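Local coordinates for protein putative hydrolase (Bacteroides ovatus, PDB 4HBS) that is of unknown function but probably acts as a hydrolase, built as a five-bladed beta-propeller related to the beta-fructosidase clan of glycosidases, at residues M170-W174 with R254-W260; I135-T141 with D153-Y158. All coordinates share one frame; numbering follows the deposited sequence.

Interaction 1. Residues M170-W174 with R254-W260; sequences MQMLW and RDLGSQW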
# COMPACT_ATOMS: atom_id res chain seq x y z
N MSE A 170 -12.50 7.07 10.36
CA MSE A 170 -11.66 6.09 9.69
C MSE A 170 -10.87 5.30 10.73
O MSE A 170 -10.09 5.87 11.49
CB MSE A 170 -10.73 6.75 8.69
CG MSE A 170 -10.00 5.74 7.80
SE MSE A 170 -8.56 6.57 6.87
CE MSE A 170 -7.38 6.75 8.35
N GLN A 171 -11.08 3.97 10.73
CA GLN A 171 -10.38 3.03 11.60
C GLN A 171 -9.27 2.43 10.79
O GLN A 171 -9.53 1.90 9.70
CB GLN A 171 -11.32 1.91 12.08
CG GLN A 171 -12.67 2.38 12.57
CD GLN A 171 -13.45 1.18 13.00
OE1 GLN A 171 -13.89 0.38 12.16
NE2 GLN A 171 -13.59 0.97 14.30
N MSE A 172 -8.02 2.54 11.27
CA MSE A 172 -6.85 2.06 10.56
C MSE A 172 -5.98 1.15 11.42
O MSE A 172 -5.84 1.40 12.62
CB MSE A 172 -6.02 3.26 10.13
CG MSE A 172 -4.63 2.89 9.60
SE MSE A 172 -3.83 4.29 8.65
CE MSE A 172 -2.86 3.23 7.46
N LEU A 173 -5.34 0.15 10.78
CA LEU A 173 -4.39 -0.72 11.46
C LEU A 173 -2.95 -0.26 11.17
O LEU A 173 -2.61 0.00 10.02
CB LEU A 173 -4.52 -2.19 11.04
CG LEU A 173 -5.84 -2.88 11.22
CD1 LEU A 173 -5.77 -4.26 10.68
CD2 LEU A 173 -6.26 -2.95 12.68
N TRP A 174 -2.13 -0.21 12.20
CA TRP A 174 -0.72 0.12 12.11
C TRP A 174 0.04 -1.12 12.61
O TRP A 174 -0.20 -1.57 13.74
CB TRP A 174 -0.42 1.36 12.98
CG TRP A 174 -0.87 2.67 12.39
CD1 TRP A 174 -1.91 3.44 12.82
CD2 TRP A 174 -0.25 3.38 11.31
NE1 TRP A 174 -1.98 4.59 12.07
CE2 TRP A 174 -0.99 4.57 11.12
CE3 TRP A 174 0.85 3.13 10.48
CZ2 TRP A 174 -0.67 5.50 10.11
CZ3 TRP A 174 1.19 4.06 9.50
CH2 TRP A 174 0.40 5.21 9.29
N ARG A 254 -19.07 -4.45 10.69
CA ARG A 254 -18.29 -3.46 9.93
C ARG A 254 -17.35 -2.63 10.85
O ARG A 254 -16.58 -1.82 10.34
CB ARG A 254 -19.20 -2.54 9.10
CG ARG A 254 -19.88 -3.30 7.98
CD ARG A 254 -20.65 -2.39 7.04
NE ARG A 254 -21.65 -3.13 6.26
CZ ARG A 254 -21.39 -3.89 5.19
NH1 ARG A 254 -20.15 -4.04 4.76
NH2 ARG A 254 -22.39 -4.51 4.56
N ASP A 255 -17.43 -2.84 12.20
CA ASP A 255 -16.50 -2.21 13.15
C ASP A 255 -15.18 -2.99 13.07
O ASP A 255 -15.18 -4.20 13.33
CB ASP A 255 -17.07 -2.22 14.59
CG ASP A 255 -16.33 -1.36 15.61
OD1 ASP A 255 -15.15 -1.03 15.36
OD2 ASP A 255 -16.92 -1.05 16.68
N LEU A 256 -14.08 -2.34 12.70
CA LEU A 256 -12.78 -3.01 12.63
C LEU A 256 -12.40 -3.60 14.01
O LEU A 256 -11.75 -4.65 14.07
CB LEU A 256 -11.71 -2.02 12.12
CG LEU A 256 -10.34 -2.55 11.73
CD1 LEU A 256 -10.45 -3.77 10.82
CD2 LEU A 256 -9.55 -1.48 11.02
N GLY A 257 -12.86 -2.97 15.10
CA GLY A 257 -12.63 -3.44 16.46
C GLY A 257 -13.47 -4.63 16.92
O GLY A 257 -13.33 -5.06 18.07
N SER A 258 -14.37 -5.18 16.04
CA SER A 258 -15.21 -6.37 16.34
C SER A 258 -14.37 -7.58 16.63
O SER A 258 -13.17 -7.56 16.35
CB SER A 258 -16.08 -6.73 15.14
OG SER A 258 -16.75 -5.64 14.57
N GLN A 259 -15.00 -8.67 17.07
CA GLN A 259 -14.28 -9.92 17.31
C GLN A 259 -13.79 -10.48 15.97
O GLN A 259 -14.54 -10.50 14.99
CB GLN A 259 -15.17 -10.95 18.03
CG GLN A 259 -14.51 -12.32 18.20
CD GLN A 259 -14.92 -13.00 19.48
OE1 GLN A 259 -16.04 -13.48 19.62
NE2 GLN A 259 -14.02 -13.04 20.47
N TRP A 260 -12.53 -10.90 15.94
CA TRP A 260 -11.94 -11.47 14.74
C TRP A 260 -12.07 -12.97 14.77
O TRP A 260 -12.02 -13.57 15.85
CB TRP A 260 -10.45 -11.10 14.62
CG TRP A 260 -10.18 -9.69 14.18
CD1 TRP A 260 -11.04 -8.63 14.24
CD2 TRP A 260 -8.94 -9.18 13.69
NE1 TRP A 260 -10.42 -7.50 13.76
CE2 TRP A 260 -9.13 -7.81 13.42
CE3 TRP A 260 -7.68 -9.75 13.45
CZ2 TRP A 260 -8.12 -7.01 12.89
CZ3 TRP A 260 -6.68 -8.96 12.93
CH2 TRP A 260 -6.89 -7.60 12.69
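Q171 and L256 meet in a largely buried contact between two sheets, where one face of strand 169-178 receives the loop joining strands 245-251 and 260-265. The Q171 amide carries the polar part. Its OE1 accepts the backbone N-H of L256, with N to OE1 at 2.8 Å and the donor tilted 28° from the carbonyl plane. Its NE2 donates to D255 OD1 over 2.7 Å. That carboxylate oxygen lies in the amide plane, but is itself approached from above the carboxylate plane. The N-H of G257 reaches D255 OD1 from the opposite face, at 3.0 Å from N to OD1, and closes an Asx turn. The Q171 chain runs extended beyond CG (chi2 180°), which carries the amide out to the type I beta turn D255 to S258. With an alanine here, the L256 N-H would probably lose its acceptor across the contact and D255 OD1 would keep only the G257 N-H of the two donors described. In this five-bladed propeller strand 169-178 lies in one antiparallel sheet and the loop 254-260 joins two strands of the next, so the contact bridges neighbouring blades. L173 adds the apolar part: its CD2 lies 4.0 Å from L256 CD2. L173 CD1 comes to the edge of the W260 ring, 4.1 Å from CH2. W260 NE1 in turn donates to the L256 carbonyl oxygen, tying the ring to the turn.

Interaction 2. Residues I135-T141 with D153-Y158; sequences IRHPKAT and DQDYLY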
# COMPACT_ATOMS: atom_id res chain seq x y z
N ILE A 135 2.98 8.36 13.68
CA ILE A 135 2.58 7.57 14.84
C ILE A 135 3.80 6.76 15.28
O ILE A 135 4.42 6.03 14.50
CB ILE A 135 1.32 6.71 14.59
CG1 ILE A 135 0.80 6.08 15.90
CG2 ILE A 135 1.53 5.65 13.53
CD1 ILE A 135 -0.61 5.59 15.84
N ARG A 136 4.16 6.93 16.55
CA ARG A 136 5.34 6.36 17.16
C ARG A 136 4.97 5.11 17.94
O ARG A 136 3.91 5.07 18.56
CB ARG A 136 5.96 7.42 18.11
CG ARG A 136 7.37 7.77 17.79
CD ARG A 136 7.83 9.07 18.39
NE ARG A 136 8.04 9.00 19.84
CZ ARG A 136 9.09 8.44 20.46
NH1 ARG A 136 10.05 7.86 19.75
NH2 ARG A 136 9.17 8.46 21.78
N HIS A 137 5.85 4.10 17.96
CA HIS A 137 5.58 2.90 18.73
C HIS A 137 5.91 3.13 20.23
O HIS A 137 7.03 3.53 20.56
CB HIS A 137 6.35 1.70 18.21
CG HIS A 137 5.79 0.42 18.74
ND1 HIS A 137 6.03 0.02 20.03
CD2 HIS A 137 4.93 -0.44 18.16
CE1 HIS A 137 5.32 -1.09 20.19
NE2 HIS A 137 4.64 -1.40 19.09
N PRO A 138 5.00 2.76 21.16
CA PRO A 138 5.29 2.91 22.60
C PRO A 138 6.61 2.31 23.08
O PRO A 138 7.18 2.86 24.02
CB PRO A 138 4.13 2.16 23.25
CG PRO A 138 3.03 2.25 22.29
CD PRO A 138 3.63 2.25 20.94
N LYS A 139 7.09 1.20 22.48
CA LYS A 139 8.36 0.56 22.88
C LYS A 139 9.60 1.35 22.38
O LYS A 139 10.70 1.02 22.81
CB LYS A 139 8.45 -0.89 22.35
CG LYS A 139 7.58 -1.89 23.09
CD LYS A 139 7.72 -3.33 22.54
CE LYS A 139 8.74 -4.17 23.29
NZ LYS A 139 8.89 -5.54 22.71
N ALA A 140 9.45 2.35 21.46
CA ALA A 140 10.58 3.11 20.92
C ALA A 140 11.21 3.95 22.00
O ALA A 140 10.49 4.67 22.69
CB ALA A 140 10.14 3.99 19.77
N THR A 141 12.53 3.84 22.15
CA THR A 141 13.28 4.45 23.24
C THR A 141 13.81 5.88 23.01
O THR A 141 14.26 6.48 23.99
CB THR A 141 14.45 3.53 23.62
OG1 THR A 141 15.26 3.31 22.46
CG2 THR A 141 13.96 2.19 24.19
N ASP A 153 13.00 7.15 14.97
CA ASP A 153 13.11 5.83 15.63
C ASP A 153 13.57 4.77 14.70
O ASP A 153 12.99 4.61 13.62
CB ASP A 153 11.76 5.38 16.19
CG ASP A 153 11.22 6.30 17.22
OD1 ASP A 153 11.91 6.54 18.23
OD2 ASP A 153 10.12 6.85 16.99
N GLN A 154 14.56 3.98 15.13
CA GLN A 154 15.08 2.87 14.34
C GLN A 154 14.84 1.54 15.00
O GLN A 154 15.07 0.53 14.35
CB GLN A 154 16.58 3.04 14.08
CG GLN A 154 16.98 4.40 13.53
CD GLN A 154 16.30 4.72 12.23
OE1 GLN A 154 15.43 5.58 12.17
NE2 GLN A 154 16.68 4.04 11.17
N ASP A 155 14.32 1.53 16.26
CA ASP A 155 14.12 0.30 17.04
C ASP A 155 12.74 -0.28 16.83
O ASP A 155 12.62 -1.36 16.23
CB ASP A 155 14.40 0.54 18.55
CG ASP A 155 13.81 1.80 19.22
OD1 ASP A 155 13.26 2.66 18.48
OD2 ASP A 155 13.92 1.92 20.46
N TYR A 156 11.69 0.42 17.30
CA TYR A 156 10.30 -0.02 17.19
C TYR A 156 9.54 0.99 16.37
O TYR A 156 9.74 2.20 16.55
CB TYR A 156 9.69 -0.21 18.59
CG TYR A 156 10.47 -1.23 19.39
CD1 TYR A 156 10.36 -2.58 19.11
CD2 TYR A 156 11.44 -0.83 20.31
CE1 TYR A 156 11.13 -3.53 19.79
CE2 TYR A 156 12.22 -1.77 20.98
CZ TYR A 156 12.06 -3.12 20.73
OH TYR A 156 12.81 -4.07 21.40
N LEU A 157 8.70 0.54 15.45
CA LEU A 157 7.96 1.47 14.61
C LEU A 157 6.64 0.88 14.13
O LEU A 157 6.32 -0.26 14.46
CB LEU A 157 8.84 1.91 13.39
CG LEU A 157 9.28 0.79 12.44
CD1 LEU A 157 8.38 0.69 11.24
CD2 LEU A 157 10.65 1.01 11.97
N TYR A 158 5.87 1.71 13.39
CA TYR A 158 4.58 1.34 12.83
C TYR A 158 4.62 1.54 11.33
O TYR A 158 5.14 2.56 10.86
CB TYR A 158 3.46 2.22 13.43
CG TYR A 158 2.92 1.75 14.77
CD1 TYR A 158 2.45 0.45 14.95
CD2 TYR A 158 2.81 2.62 15.85
CE1 TYR A 158 1.95 0.01 16.17
CE2 TYR A 158 2.30 2.20 17.08
CZ TYR A 158 1.90 0.88 17.25
OH TYR A 158 1.42 0.44 18.45
O HOH W 1 8.36 4.69 16.30
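H137 and L157 bring their backbones to 5.0 Å between CA atoms, and A140 and Y156 to 4.9 Å. Segment 135-141 is a loop with a type I beta turn from H137 to A140. Segment 153-158 runs from loop into the start of strand 156-165. A water links them: it accepts from H137 N and donates to Y156 O and D153 OD2. R136 NH1 forms a salt bridge with D153, 2.7 Å from OD1, and also donates to OD2 on its syn lone pair. The guanidinium and carboxylate are nearly coplanar. Further along, D155 OD2 holds T141 twice. It accepts from T141 N at 2.9 Å on its syn lone pair, and from T141 OG1 at 2.8 Å, 34° out of the carboxylate plane. The T141 hydroxyl sits between backbone N and carbonyl carbon (chi1 57°), which lets it reach the same oxygen as its own N-H. K139 lays its CB over one face of the Y156 ring in a CH-pi contact, 3.9 Å from the centroid. H137 sends CD2 over one face of Y158, 3.4 Å from CZ, with the ring planes at 40°. The imidazole is also held within the turn: ND1 of H137 accepts from K139 N at 2.9 Å, close to the ring plane, which limits the ring's rotation. I135 CG2 packs against Y158 CB, and the Y158 hydroxyl is hydrogen-bonded to D215 on strand 210-218. The turn thus lies against the entry to strand 156-165, the first strand of a four-stranded antiparallel sheet, as a connecting loop folded onto a blade of the beta-propeller.

In the fold
Both interactions involve the same four-stranded antiparallel sheet, one blade of the propeller. Interaction 2 comes first along the chain and closes before interaction 1 opens. Their centres lie about 22 Å apart. Strand 156-165 carries part of interaction 2, and strand 169-178, its antiparallel neighbour and next in the chain, carries part of interaction 1. The two contacts also touch: W174 packs against I135 through its ring and against Y158 through its backbone oxygen. Interaction 2 holds the loop that precedes the sheet onto its first strand, while interaction 1 reaches across to the loop 254-260 of the following sheet. One blade is therefore joined both to its own incoming loop and to its neighbour.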